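Long-range contacts in glycoside hydrolase family 81 (Clostridium thermocellum, PDB 6FOP), which probably hydrolyses beta-1,3-glucans such as laminarin, as a family 81 glucanase of the bacterial cellulosome: residues A[44-49]-A[99-104]; A[62-66]-A[96-100]; A[302-306]-A[671-675]; A[586-592]-A[661-665]. The contacts are given in a common frame with arbitrary orientation. Where two conformers were deposited one is given. Residue numbers count along the deposited sequence, not the author numbering.

Contact 1: A[44-49]-A[99-104]; sequences ILWNQY and FPDARA. With MG (magnesium ion), chain Y.
A metal-centred loop contact on the beta-rich N-terminal side joins the end of helix 43-46 to the run into strand 103-107. The magnesium ion takes backbone oxygens from both segments: Ile44 O (2.3 Å), Asn47 O (2.3 Å), Tyr49 O (2.4 Å) and Ala102 O (2.2 Å). Tyr49, at phi/psi -100/-105, belongs to the turn that brings the Asn47 and Tyr49 carbonyls to the ion. In register, Gln48 faces Asp101 (CA-CA 5.1 Å) and Tyr49 faces Ala102 (CA-CA 4.8 Å). Ala102 N donates to Gln48 O (2.9 Å, 171°). Extended Gln48 (chi1 and chi2 t) brings NE2 to Pro100 O (2.8 Å), while Tyr49 (chi1 m) sets OH against Phe99 O (2.6 Å). Asp101 (chi1 p) sets CB sideways and its carboxylate leads away, OD2 forming a salt bridge with Arg103 NE (3.0 Å). Leu45 CD2 meets Ala104 CB (3.7 Å). The result is a main-chain carbonyl metal site that ties the loop after a short, weakly bonded helix to the run into strand 103-107.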
loop_
_atom_site.group_PDB
_atom_site.type_symbol
_atom_site.label_atom_id
_atom_site.label_comp_id
_atom_site.label_asym_id
_atom_site.label_seq_id
_atom_site.Cartn_x
_atom_site.Cartn_y
_atom_site.Cartn_z
ATOM N N ILE A 44 -16.054 -8.738 2.194
ATOM C CA ILE A 44 -16.656 -9.855 2.926
ATOM C C ILE A 44 -17.188 -9.432 4.289
ATOM O O ILE A 44 -18.268 -9.872 4.678
ATOM C CB ILE A 44 -15.678 -11.017 3.098
ATOM C CG1 ILE A 44 -15.200 -11.559 1.747
ATOM C CG2 ILE A 44 -16.309 -12.149 3.900
ATOM C CD1 ILE A 44 -13.976 -12.446 1.846
ATOM N N LEU A 45 -16.445 -8.548 4.967
ATOM C CA LEU A 45 -16.786 -8.090 6.312
ATOM C C LEU A 45 -17.930 -7.092 6.332
ATOM O O LEU A 45 -18.708 -7.054 7.296
ATOM C CB LEU A 45 -15.559 -7.454 6.985
ATOM C CG LEU A 45 -14.432 -8.426 7.326
ATOM C CD1 LEU A 45 -13.104 -7.688 7.410
ATOM C CD2 LEU A 45 -14.729 -9.199 8.598
ATOM N N TRP A 46 -17.997 -6.233 5.298
ATOM C CA TRP A 46 -18.933 -5.107 5.307
ATOM C C TRP A 46 -20.285 -5.423 4.653
ATOM O O TRP A 46 -21.307 -4.822 4.994
ATOM C CB TRP A 46 -18.289 -3.911 4.586
ATOM C CG TRP A 46 -17.088 -3.283 5.262
ATOM C CD1 TRP A 46 -15.808 -3.748 5.253
ATOM C CD2 TRP A 46 -17.061 -2.041 5.959
ATOM N NE1 TRP A 46 -14.970 -2.871 5.923
ATOM C CE2 TRP A 46 -15.729 -1.815 6.371
ATOM C CE3 TRP A 46 -18.031 -1.096 6.267
ATOM C CZ2 TRP A 46 -15.344 -0.655 7.051
ATOM C CZ3 TRP A 46 -17.653 0.036 6.960
ATOM C CH2 TRP A 46 -16.319 0.245 7.343
ATOM N N ASN A 47 -20.266 -6.322 3.671
ATOM C CA ASN A 47 -21.435 -6.676 2.888
ATOM C C ASN A 47 -21.979 -8.032 3.368
ATOM O O ASN A 47 -21.222 -8.866 3.845
ATOM C CB ASN A 47 -20.986 -6.693 1.416
ATOM C CG ASN A 47 -22.132 -6.742 0.439
ATOM O OD1 ASN A 47 -22.746 -5.730 0.058
ATOM N ND2 ASN A 47 -22.388 -7.938 -0.020
ATOM N N GLN A 48 -23.289 -8.237 3.235
ATOM C CA GLN A 48 -23.893 -9.530 3.568
ATOM C C GLN A 48 -23.089 -10.666 2.917
ATOM O O GLN A 48 -22.718 -11.642 3.562
ATOM C CB GLN A 48 -25.342 -9.529 3.086
ATOM C CG GLN A 48 -26.102 -10.818 3.320
ATOM C CD GLN A 48 -27.552 -10.730 2.882
ATOM O OE1 GLN A 48 -27.988 -9.735 2.328
ATOM N NE2 GLN A 48 -28.290 -11.792 3.111
ATOM N N TYR A 49 -22.888 -10.549 1.612
ATOM C CA TYR A 49 -22.106 -11.499 0.854
ATOM C C TYR A 49 -20.695 -10.904 0.632
ATOM O O TYR A 49 -19.935 -10.860 1.577
ATOM C CB TYR A 49 -22.874 -11.914 -0.419
ATOM C CG TYR A 49 -24.157 -12.645 -0.096
ATOM C CD1 TYR A 49 -24.135 -13.932 0.436
ATOM C CD2 TYR A 49 -25.393 -12.024 -0.237
ATOM C CE1 TYR A 49 -25.311 -14.584 0.766
ATOM C CE2 TYR A 49 -26.560 -12.678 0.059
ATOM C CZ TYR A 49 -26.520 -13.948 0.581
ATOM O OH TYR A 49 -27.703 -14.564 0.923
ATOM N N PHE A 99 -27.545 -19.526 0.905
ATOM C CA PHE A 99 -26.856 -19.281 2.156
ATOM C C PHE A 99 -27.223 -17.876 2.608
ATOM O O PHE A 99 -27.400 -17.009 1.763
ATOM C CB PHE A 99 -25.355 -19.367 1.944
ATOM C CG PHE A 99 -24.858 -20.761 1.691
ATOM C CD1 PHE A 99 -24.650 -21.631 2.743
ATOM C CD2 PHE A 99 -24.619 -21.197 0.397
ATOM C CE1 PHE A 99 -24.206 -22.923 2.510
ATOM C CE2 PHE A 99 -24.174 -22.490 0.154
ATOM C CZ PHE A 99 -23.969 -23.351 1.219
ATOM N N PRO A 100 -27.299 -17.638 3.921
ATOM C CA PRO A 100 -27.785 -16.346 4.406
ATOM C C PRO A 100 -26.760 -15.216 4.319
ATOM O O PRO A 100 -27.151 -14.056 4.270
ATOM C CB PRO A 100 -28.110 -16.624 5.875
ATOM C CG PRO A 100 -27.236 -17.738 6.254
ATOM C CD PRO A 100 -27.117 -18.601 5.023
ATOM N N ASP A 101 -25.473 -15.553 4.269
ATOM C CA ASP A 101 -24.392 -14.545 4.236
ATOM C C ASP A 101 -23.066 -15.238 3.975
ATOM O O ASP A 101 -23.026 -16.471 3.895
ATOM C CB ASP A 101 -24.346 -13.720 5.530
ATOM C CG ASP A 101 -24.142 -14.550 6.800
ATOM O OD1 ASP A 101 -23.345 -15.497 6.812
ATOM O OD2 ASP A 101 -24.749 -14.195 7.831
ATOM N N ALA A 102 -21.996 -14.446 3.850
ATOM C CA ALA A 102 -20.631 -14.949 3.849
ATOM C C ALA A 102 -19.898 -14.154 4.907
ATOM O O ALA A 102 -19.949 -12.905 4.903
ATOM C CB ALA A 102 -19.988 -14.778 2.502
ATOM N N ARG A 103 -19.172 -14.873 5.770
ATOM C CA ARG A 103 -18.479 -14.275 6.913
ATOM C C ARG A 103 -17.000 -14.623 6.923
ATOM O O ARG A 103 -16.615 -15.759 6.664
ATOM C CB ARG A 103 -19.082 -14.747 8.223
ATOM C CG ARG A 103 -20.507 -14.238 8.422
ATOM C CD ARG A 103 -21.198 -14.820 9.633
ATOM N NE ARG A 103 -22.501 -14.164 9.813
ATOM C CZ ARG A 103 -22.751 -13.137 10.638
ATOM N NH1 ARG A 103 -21.808 -12.598 11.421
ATOM N NH2 ARG A 103 -23.974 -12.628 10.683
ATOM N N ALA A 104 -16.151 -13.641 7.252
ATOM C CA ALA A 104 -14.718 -13.919 7.383
ATOM C C ALA A 104 -14.452 -14.681 8.677
ATOM O O ALA A 104 -14.908 -14.288 9.733
ATOM C CB ALA A 104 -13.902 -12.633 7.363
HETATM MG MG MG Y . -20.196 -10.896 3.934
#

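Contact 2: A[62-66]-A[96-100]; sequences FKAEG and VYTFP
Ala64 and Phe99 are the most covered residues (65 and 51 Å²) where the tip of hairpin 59-70 meets the loop between strands 89-93 and 103-107. Phe99 (chi1 -71°, chi2 -81°) turns its ring edge to the turn: CE2 lies 3.9 Å from Glu65 O, and Ala64 O is also near the ring plane. The ring also touches Met116 and Ile123. Phe99 N donates to Ala64 O (2.8 Å, 171°), and nearest CA atoms are those of Ala64 and Thr98, 4.9 Å apart. Strands 59-63 and 66-70 form a beta-hairpin with a two-residue loop, Ala64-Glu65, near type I (-51/-40 and -72/-32), closed by Lys63 N to Gly66 O (2.9 Å) and Gly66 N to Lys63 O (3.1 Å). Gly66, at 157/-142, adopts angles at which a CB would jam against the preceding carbonyl. Thr98 (chi1 m) brings CG2 4.1 Å from Ala64 CB. Glu65 is fully extended (chi1 and chi2 t), pointing its CB away; its backbone instead approaches the loop, CA lying 3.6 Å from Tyr97 O. Tyr97 (chi1 -82°) also turns away and makes a cation-pi contact with Arg144. Water 1 lies 2.7 Å from Glu65 O and 2.7 Å from Val96 O.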
loop_
_atom_site.group_PDB
_atom_site.type_symbol
_atom_site.label_atom_id
_atom_site.label_comp_id
_atom_site.label_asym_id
_atom_site.label_seq_id
_atom_site.Cartn_x
_atom_site.Cartn_y
_atom_site.Cartn_z
ATOM N N PHE A 62 -18.835 -13.651 -3.466
ATOM C CA PHE A 62 -19.823 -14.410 -2.681
ATOM C C PHE A 62 -21.219 -13.926 -3.046
ATOM O O PHE A 62 -21.421 -12.751 -3.325
ATOM C CB PHE A 62 -19.567 -14.237 -1.180
ATOM C CG PHE A 62 -18.288 -14.889 -0.720
ATOM C CD1 PHE A 62 -17.075 -14.214 -0.811
ATOM C CD2 PHE A 62 -18.296 -16.190 -0.200
ATOM C CE1 PHE A 62 -15.902 -14.820 -0.420
ATOM C CE2 PHE A 62 -17.111 -16.796 0.183
ATOM C CZ PHE A 62 -15.917 -16.100 0.091
ATOM N N LYS A 63 -22.161 -14.866 -3.095
ATOM C CA LYS A 63 -23.585 -14.599 -3.359
ATOM C C LYS A 63 -24.403 -15.695 -2.703
ATOM O O LYS A 63 -23.840 -16.633 -2.154
ATOM C CB LYS A 63 -23.862 -14.490 -4.863
ATOM C CG LYS A 63 -23.522 -15.738 -5.657
ATOM C CD LYS A 63 -23.749 -15.529 -7.138
ATOM C CE LYS A 63 -23.518 -16.812 -7.931
ATOM N NZ LYS A 63 -23.593 -16.546 -9.393
ATOM N N ALA A 64 -25.727 -15.552 -2.716
ATOM C CA ALA A 64 -26.573 -16.523 -2.035
ATOM C C ALA A 64 -26.271 -17.990 -2.412
ATOM O O ALA A 64 -26.253 -18.856 -1.537
ATOM C CB ALA A 64 -28.043 -16.172 -2.239
ATOM N N GLU A 65 -25.999 -18.257 -3.688
ATOM C CA GLU A 65 -25.763 -19.628 -4.180
ATOM C C GLU A 65 -24.415 -20.192 -3.711
ATOM O O GLU A 65 -24.254 -21.401 -3.556
ATOM C CB GLU A 65 -25.803 -19.646 -5.727
ATOM C CG GLU A 65 -25.529 -21.017 -6.351
ATOM C CD GLU A 65 -25.459 -21.010 -7.856
ATOM O OE1 GLU A 65 -25.563 -19.928 -8.481
ATOM O OE2 GLU A 65 -25.272 -22.108 -8.421
ATOM N N GLY A 66 -23.413 -19.335 -3.544
ATOM C CA GLY A 66 -22.069 -19.832 -3.265
ATOM C C GLY A 66 -21.001 -18.831 -3.647
ATOM O O GLY A 66 -21.196 -17.608 -3.494
ATOM N N VAL A 96 -27.971 -27.057 -0.147
ATOM C CA VAL A 96 -28.241 -25.732 0.341
ATOM C C VAL A 96 -28.126 -24.845 -0.884
ATOM O O VAL A 96 -27.037 -24.634 -1.384
ATOM C CB VAL A 96 -27.248 -25.286 1.436
ATOM C CG1 VAL A 96 -27.568 -23.869 1.885
ATOM C CG2 VAL A 96 -27.326 -26.225 2.635
ATOM N N TYR A 97 -29.245 -24.343 -1.380
ATOM C CA TYR A 97 -29.241 -23.489 -2.575
ATOM C C TYR A 97 -29.145 -21.995 -2.235
ATOM O O TYR A 97 -28.776 -21.190 -3.102
ATOM C CB TYR A 97 -30.470 -23.789 -3.446
ATOM C CG TYR A 97 -30.321 -25.005 -4.357
ATOM C CD1 TYR A 97 -29.765 -26.201 -3.892
ATOM C CD2 TYR A 97 -30.764 -24.966 -5.692
ATOM C CE1 TYR A 97 -29.628 -27.322 -4.714
ATOM C CE2 TYR A 97 -30.635 -26.073 -6.527
ATOM C CZ TYR A 97 -30.071 -27.245 -6.033
ATOM O OH TYR A 97 -29.934 -28.358 -6.845
ATOM N N THR A 98 -29.484 -21.621 -0.995
ATOM C CA THR A 98 -29.408 -20.231 -0.516
ATOM C C THR A 98 -28.707 -20.174 0.843
ATOM O O THR A 98 -29.231 -20.701 1.823
ATOM C CB THR A 98 -30.830 -19.620 -0.349
ATOM O OG1 THR A 98 -31.556 -19.736 -1.580
ATOM C CG2 THR A 98 -30.762 -18.155 0.045
ATOM N N PHE A 99 -27.545 -19.526 0.905
ATOM C CA PHE A 99 -26.856 -19.281 2.156
ATOM C C PHE A 99 -27.223 -17.876 2.608
ATOM O O PHE A 99 -27.400 -17.009 1.763
ATOM C CB PHE A 99 -25.355 -19.367 1.944
ATOM C CG PHE A 99 -24.858 -20.761 1.691
ATOM C CD1 PHE A 99 -24.650 -21.631 2.743
ATOM C CD2 PHE A 99 -24.619 -21.197 0.397
ATOM C CE1 PHE A 99 -24.206 -22.923 2.510
ATOM C CE2 PHE A 99 -24.174 -22.490 0.154
ATOM C CZ PHE A 99 -23.969 -23.351 1.219
ATOM N N PRO A 100 -27.299 -17.638 3.921
ATOM C CA PRO A 100 -27.785 -16.346 4.406
ATOM C C PRO A 100 -26.760 -15.216 4.319
ATOM O O PRO A 100 -27.151 -14.056 4.270
ATOM C CB PRO A 100 -28.110 -16.624 5.875
ATOM C CG PRO A 100 -27.236 -17.738 6.254
ATOM C CD PRO A 100 -27.117 -18.601 5.023
HETATM O O HOH W 1 -25.602 -23.752 -3.554
#

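Contact 3: A[302-306]-A[671-675]; sequences YHGIL and PLYSV
Starting at Tyr302 (chi1 171°, t), the loop after strand 295-301 meets the start of strand 673-678; the end-to-end directions of the touching parts differ by 74°, so they cross steeply. Tyr302 OH donates to Pro671 O at 2.8 Å, its ring edge turned to that carbonyl, and the ring also packs on helix 514-534. His303 points its CB away, but its O sits over the Tyr673 ring, 3.3 Å from CE2. Water 2 links His303 O (3.1 Å) to Val675 N (3.0 Å), and water 3 links His303 O (2.9 Å) to Ser674 OG (3.0 Å). At Gly304 (84/158), CA makes a CH-pi contact with the Tyr673 ring, 3.9 Å from the centroid and 23° off the normal, and a CB here would fall 2.3 Å from Tyr673 O. This crossing joins the C-terminal antiparallel sheet to the loop leading from strand 295-301 to helix 317-329, with helices 494-511 and 514-534 behind it. Tyr673 (chi1 p) points CB away while its ring end comes nearer, one face under His303 O and Gly304 CA; its OH is hydrogen-bonded to Ser239. At Ile305, O lies 3.0 Å from Leu672 CA, and CG1 is 3.9 Å from Leu672 CD2; the side chain lies against both helices. Leu306 (chi1 m) places CD2 3.7 Å from Tyr673 CA and CD1 3.9 Å from Ser674 CB.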
loop_
_atom_site.group_PDB
_atom_site.type_symbol
_atom_site.label_atom_id
_atom_site.label_comp_id
_atom_site.label_asym_id
_atom_site.label_seq_id
_atom_site.Cartn_x
_atom_site.Cartn_y
_atom_site.Cartn_z
ATOM N N TYR A 302 17.612 -0.106 -0.438
ATOM C CA TYR A 302 17.113 1.110 0.171
ATOM C C TYR A 302 18.130 2.208 -0.121
ATOM O O TYR A 302 19.330 1.985 0.006
ATOM C CB TYR A 302 17.005 0.884 1.665
ATOM C CG TYR A 302 16.704 2.110 2.507
ATOM C CD1 TYR A 302 15.474 2.764 2.430
ATOM C CD2 TYR A 302 17.633 2.566 3.428
ATOM C CE1 TYR A 302 15.178 3.843 3.228
ATOM C CE2 TYR A 302 17.350 3.649 4.244
ATOM C CZ TYR A 302 16.121 4.284 4.147
ATOM O OH TYR A 302 15.835 5.350 4.960
ATOM N N HIS A 303 17.659 3.383 -0.531
ATOM C CA HIS A 303 18.536 4.470 -0.958
ATOM C C HIS A 303 18.590 5.638 0.002
ATOM O O HIS A 303 19.109 6.711 -0.362
ATOM C CB HIS A 303 18.127 4.957 -2.344
ATOM C CG HIS A 303 18.261 3.896 -3.378
ATOM N ND1 HIS A 303 19.444 3.652 -4.032
ATOM C CD2 HIS A 303 17.384 2.968 -3.829
ATOM C CE1 HIS A 303 19.286 2.623 -4.851
ATOM N NE2 HIS A 303 18.044 2.202 -4.752
ATOM N N GLY A 304 18.060 5.461 1.205
ATOM C CA GLY A 304 18.082 6.502 2.225
ATOM C C GLY A 304 16.926 7.469 2.042
ATOM O O GLY A 304 16.386 7.620 0.932
ATOM N N ILE A 305 16.579 8.152 3.123
ATOM C CA ILE A 305 15.769 9.363 3.055
ATOM C C ILE A 305 16.455 10.426 3.892
ATOM O O ILE A 305 17.282 10.112 4.752
ATOM C CB ILE A 305 14.311 9.145 3.533
ATOM C CG1 ILE A 305 14.223 8.834 5.024
ATOM C CG2 ILE A 305 13.625 8.051 2.705
ATOM C CD1 ILE A 305 12.837 8.977 5.555
ATOM N N LEU A 306 16.022 11.664 3.714
ATOM C CA LEU A 306 16.466 12.758 4.581
ATOM C C LEU A 306 15.274 13.391 5.281
ATOM O O LEU A 306 14.158 13.330 4.776
ATOM C CB LEU A 306 17.195 13.825 3.785
ATOM C CG LEU A 306 18.525 13.373 3.171
ATOM C CD1 LEU A 306 18.994 14.425 2.178
ATOM C CD2 LEU A 306 19.565 13.136 4.249
ATOM N N PRO A 671 20.761 5.026 7.952
ATOM C CA PRO A 671 19.384 5.100 7.426
ATOM C C PRO A 671 19.031 6.430 6.770
ATOM O O PRO A 671 18.180 6.446 5.897
ATOM C CB PRO A 671 18.494 4.879 8.646
ATOM C CG PRO A 671 19.383 4.791 9.822
ATOM C CD PRO A 671 20.814 4.789 9.404
ATOM N N LEU A 672 19.653 7.544 7.180
ATOM C CA LEU A 672 19.239 8.871 6.706
ATOM C C LEU A 672 20.379 9.460 5.882
ATOM O O LEU A 672 21.351 9.989 6.412
ATOM C CB LEU A 672 18.842 9.764 7.867
ATOM C CG LEU A 672 17.789 9.204 8.835
ATOM C CD1 LEU A 672 17.522 10.219 9.954
ATOM C CD2 LEU A 672 16.520 8.821 8.121
ATOM N N TYR A 673 20.255 9.336 4.572
ATOM C CA TYR A 673 21.230 9.855 3.633
ATOM C C TYR A 673 20.571 10.056 2.279
ATOM O O TYR A 673 19.475 9.554 2.034
ATOM C CB TYR A 673 22.438 8.932 3.484
ATOM C CG TYR A 673 22.151 7.621 2.765
ATOM C CD1 TYR A 673 21.626 6.522 3.447
ATOM C CD2 TYR A 673 22.460 7.476 1.424
ATOM C CE1 TYR A 673 21.387 5.317 2.780
ATOM C CE2 TYR A 673 22.239 6.294 0.751
ATOM C CZ TYR A 673 21.727 5.206 1.432
ATOM O OH TYR A 673 21.561 4.036 0.724
ATOM N N SER A 674 21.257 10.790 1.413
ATOM C CA SER A 674 20.975 10.788 -0.031
ATOM C C SER A 674 22.226 11.227 -0.781
ATOM O O SER A 674 23.052 12.002 -0.245
ATOM C CB SER A 674 19.761 11.643 -0.426
ATOM O OG SER A 674 18.544 11.063 0.018
ATOM N N VAL A 675 22.347 10.763 -2.014
ATOM C CA VAL A 675 23.447 11.123 -2.889
ATOM C C VAL A 675 22.891 11.787 -4.126
ATOM O O VAL A 675 21.881 11.348 -4.687
ATOM C CB VAL A 675 24.295 9.903 -3.296
ATOM C CG1 VAL A 675 25.517 10.320 -4.117
ATOM C CG2 VAL A 675 24.728 9.129 -2.043
HETATM O O HOH W 2 20.623 8.402 -2.507
HETATM O O HOH W 3 18.254 8.894 -2.077
HETATM O O HOH W 4 16.174 9.072 -1.303
#

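Contact 4: A[586-592]-A[661-665]; sequences LYLGKDP and LPDFS
A 3-10 turn, 586-588, leading to the N-cap of helix 592-606 packs against a short edge strand, 661-662, and the Asx turn that follows it. No hydrogen bond crosses between the segments, which meet through apolar and CH-pi contacts burying 300 Å². The turn is held by Gly589 N to Leu586 O (2.9 Å) and Lys590 N to Tyr587 O (3.1 Å). Phe664 (chi1 -64°, chi2 -80°) points toward the turn and fits against it. Its CZ is 3.3 Å from Leu586 O, which lies at the ring edge, and its CE2 is 3.5 Å from Lys590 CA. Lys590 (chi1 -82°, chi2 and chi3 t) lays CG over the face of the ring, 4.0 Å from the centroid and 10° off the normal, a CH-pi contact. Leu586 (chi1 m) faces Pro662, CB to CB 4.0 Å, with the CA atoms 6.4 Å apart. Farther along, Pro592 CB meets Leu661 CD1 at 4.2 Å. In the Asx turn, Asp663 (chi1 t) accepts through OD1 from Ser665 N (3.0 Å) and Ser665 OG (2.7 Å), while its OD2 forms a salt bridge with Arg682. Phe664 also meets His303 edge-to-face. Around the contact, Tyr587 packs on helices 494-511 and 514-534, Lys590 on helix 514-534, and Leu586 on strand 673-678, next to 661-662 in the C-terminal sheet.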
loop_
_atom_site.group_PDB
_atom_site.type_symbol
_atom_site.label_atom_id
_atom_site.label_comp_id
_atom_site.label_asym_id
_atom_site.label_seq_id
_atom_site.Cartn_x
_atom_site.Cartn_y
_atom_site.Cartn_z
ATOM N N LEU A 586 12.634 11.649 -3.474
ATOM C CA LEU A 586 13.580 11.530 -4.556
ATOM C C LEU A 586 13.336 10.299 -5.427
ATOM O O LEU A 586 13.756 10.274 -6.583
ATOM C CB LEU A 586 15.013 11.560 -4.045
ATOM C CG LEU A 586 15.447 12.878 -3.349
ATOM C CD1 LEU A 586 16.805 12.729 -2.681
ATOM C CD2 LEU A 586 15.448 14.053 -4.321
ATOM N N TYR A 587 12.645 9.285 -4.878
ATOM C CA TYR A 587 12.283 8.110 -5.662
ATOM C C TYR A 587 11.549 8.449 -6.929
ATOM O O TYR A 587 11.615 7.683 -7.883
ATOM C CB TYR A 587 11.432 7.113 -4.838
ATOM C CG TYR A 587 10.018 7.564 -4.590
ATOM C CD1 TYR A 587 8.989 7.257 -5.497
ATOM C CD2 TYR A 587 9.704 8.383 -3.513
ATOM C CE1 TYR A 587 7.707 7.732 -5.303
ATOM C CE2 TYR A 587 8.439 8.870 -3.318
ATOM C CZ TYR A 587 7.421 8.546 -4.218
ATOM O OH TYR A 587 6.152 9.029 -4.024
ATOM N N LEU A 588 10.847 9.581 -6.952
ATOM C CA LEU A 588 10.130 9.964 -8.163
ATOM C C LEU A 588 11.049 10.087 -9.373
ATOM O O LEU A 588 10.614 9.915 -10.511
ATOM C CB LEU A 588 9.433 11.307 -7.941
ATOM C CG LEU A 588 8.260 11.313 -6.966
ATOM C CD1 LEU A 588 7.803 12.730 -6.672
ATOM C CD2 LEU A 588 7.104 10.468 -7.531
ATOM N N GLY A 589 12.304 10.416 -9.100
ATOM C CA GLY A 589 13.322 10.626 -10.109
ATOM C C GLY A 589 14.242 9.461 -10.391
ATOM O O GLY A 589 15.293 9.645 -10.998
ATOM N N LYS A 590 13.843 8.237 -10.012
ATOM C CA LYS A 590 14.659 7.050 -10.356
ATOM C C LYS A 590 15.103 7.024 -11.805
ATOM O O LYS A 590 16.243 6.674 -12.113
ATOM C CB LYS A 590 13.885 5.771 -10.042
ATOM C CG LYS A 590 13.934 5.358 -8.599
ATOM C CD LYS A 590 13.366 3.939 -8.526
ATOM C CE LYS A 590 13.296 3.410 -7.119
ATOM N NZ LYS A 590 14.610 2.914 -6.622
ATOM N N ASP A 591 14.197 7.357 -12.712
ATOM C CA ASP A 591 14.537 7.451 -14.142
ATOM C C ASP A 591 14.254 8.884 -14.578
ATOM O O ASP A 591 13.089 9.257 -14.787
ATOM C CB ASP A 591 13.720 6.469 -14.977
ATOM C CG ASP A 591 14.124 6.456 -16.438
ATOM O OD1 ASP A 591 14.890 7.339 -16.879
ATOM O OD2 ASP A 591 13.650 5.541 -17.165
ATOM N N PRO A 592 15.303 9.702 -14.724
ATOM C CA PRO A 592 15.062 11.094 -15.178
ATOM C C PRO A 592 14.377 11.188 -16.543
ATOM O O PRO A 592 13.645 12.140 -16.765
ATOM C CB PRO A 592 16.439 11.716 -15.237
ATOM C CG PRO A 592 17.348 10.795 -14.589
ATOM C CD PRO A 592 16.713 9.467 -14.375
ATOM N N LEU A 661 20.954 15.718 -9.575
ATOM C CA LEU A 661 19.863 14.781 -9.496
ATOM C C LEU A 661 20.195 13.634 -8.541
ATOM O O LEU A 661 21.367 13.266 -8.373
ATOM C CB LEU A 661 19.573 14.232 -10.894
ATOM C CG LEU A 661 19.281 15.268 -11.996
ATOM C CD1 LEU A 661 18.875 14.572 -13.285
ATOM C CD2 LEU A 661 18.179 16.225 -11.536
ATOM N N PRO A 662 19.173 13.008 -7.959
ATOM C CA PRO A 662 19.467 11.867 -7.089
ATOM C C PRO A 662 20.188 10.735 -7.843
ATOM O O PRO A 662 19.816 10.390 -8.953
ATOM C CB PRO A 662 18.094 11.407 -6.601
ATOM C CG PRO A 662 17.142 11.937 -7.624
ATOM C CD PRO A 662 17.728 13.275 -8.048
ATOM N N ASP A 663 21.155 10.138 -7.187
ATOM C CA ASP A 663 21.985 9.090 -7.774
ATOM C C ASP A 663 21.697 7.797 -7.017
ATOM O O ASP A 663 22.101 7.637 -5.863
ATOM C CB ASP A 663 23.458 9.467 -7.659
ATOM C CG ASP A 663 24.379 8.545 -8.447
ATOM O OD1 ASP A 663 24.017 7.368 -8.639
ATOM O OD2 ASP A 663 25.469 8.997 -8.863
ATOM N N PHE A 664 20.995 6.891 -7.684
ATOM C CA PHE A 664 20.566 5.628 -7.092
ATOM C C PHE A 664 21.584 4.504 -7.233
ATOM O O PHE A 664 21.304 3.373 -6.872
ATOM C CB PHE A 664 19.234 5.237 -7.715
ATOM C CG PHE A 664 18.151 6.209 -7.392
ATOM C CD1 PHE A 664 17.517 6.159 -6.158
ATOM C CD2 PHE A 664 17.863 7.260 -8.253
ATOM C CE1 PHE A 664 16.528 7.077 -5.830
ATOM C CE2 PHE A 664 16.898 8.163 -7.922
ATOM C CZ PHE A 664 16.234 8.076 -6.721
ATOM N N SER A 665 22.776 4.800 -7.744
ATOM C CA SER A 665 23.793 3.776 -7.947
ATOM C C SER A 665 24.748 3.637 -6.751
ATOM O O SER A 665 25.700 2.852 -6.817
ATOM C CB SER A 665 24.587 4.058 -9.216
ATOM O OG SER A 665 25.443 5.154 -9.051
#

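In the fold
The four contacts form two clusters on opposite sides of the chain's centre. Contacts 1 and 2, centres 10 Å apart, share Phe99 and Pro100, so one loop meets both the metal-site segment 44-49 and the hairpin turn; Ala102 CB touches Phe62 CD2 at 3.5 Å. Contact 1 holds a magnesium ion, and the Leu45 side chain lies about 11 Å from a calcium ion; in contact 2 the Glu65 side chain is about 7 Å from a bound magnesium ion. Contacts 3 and 4, centres 12 Å apart, meet at neighbouring strands of one sheet: Val675 O lies 2.9 Å from Asp663 N, a probable hydrogen bond. Contacts 1 and 4 stay about 26 Å apart at nearest atoms.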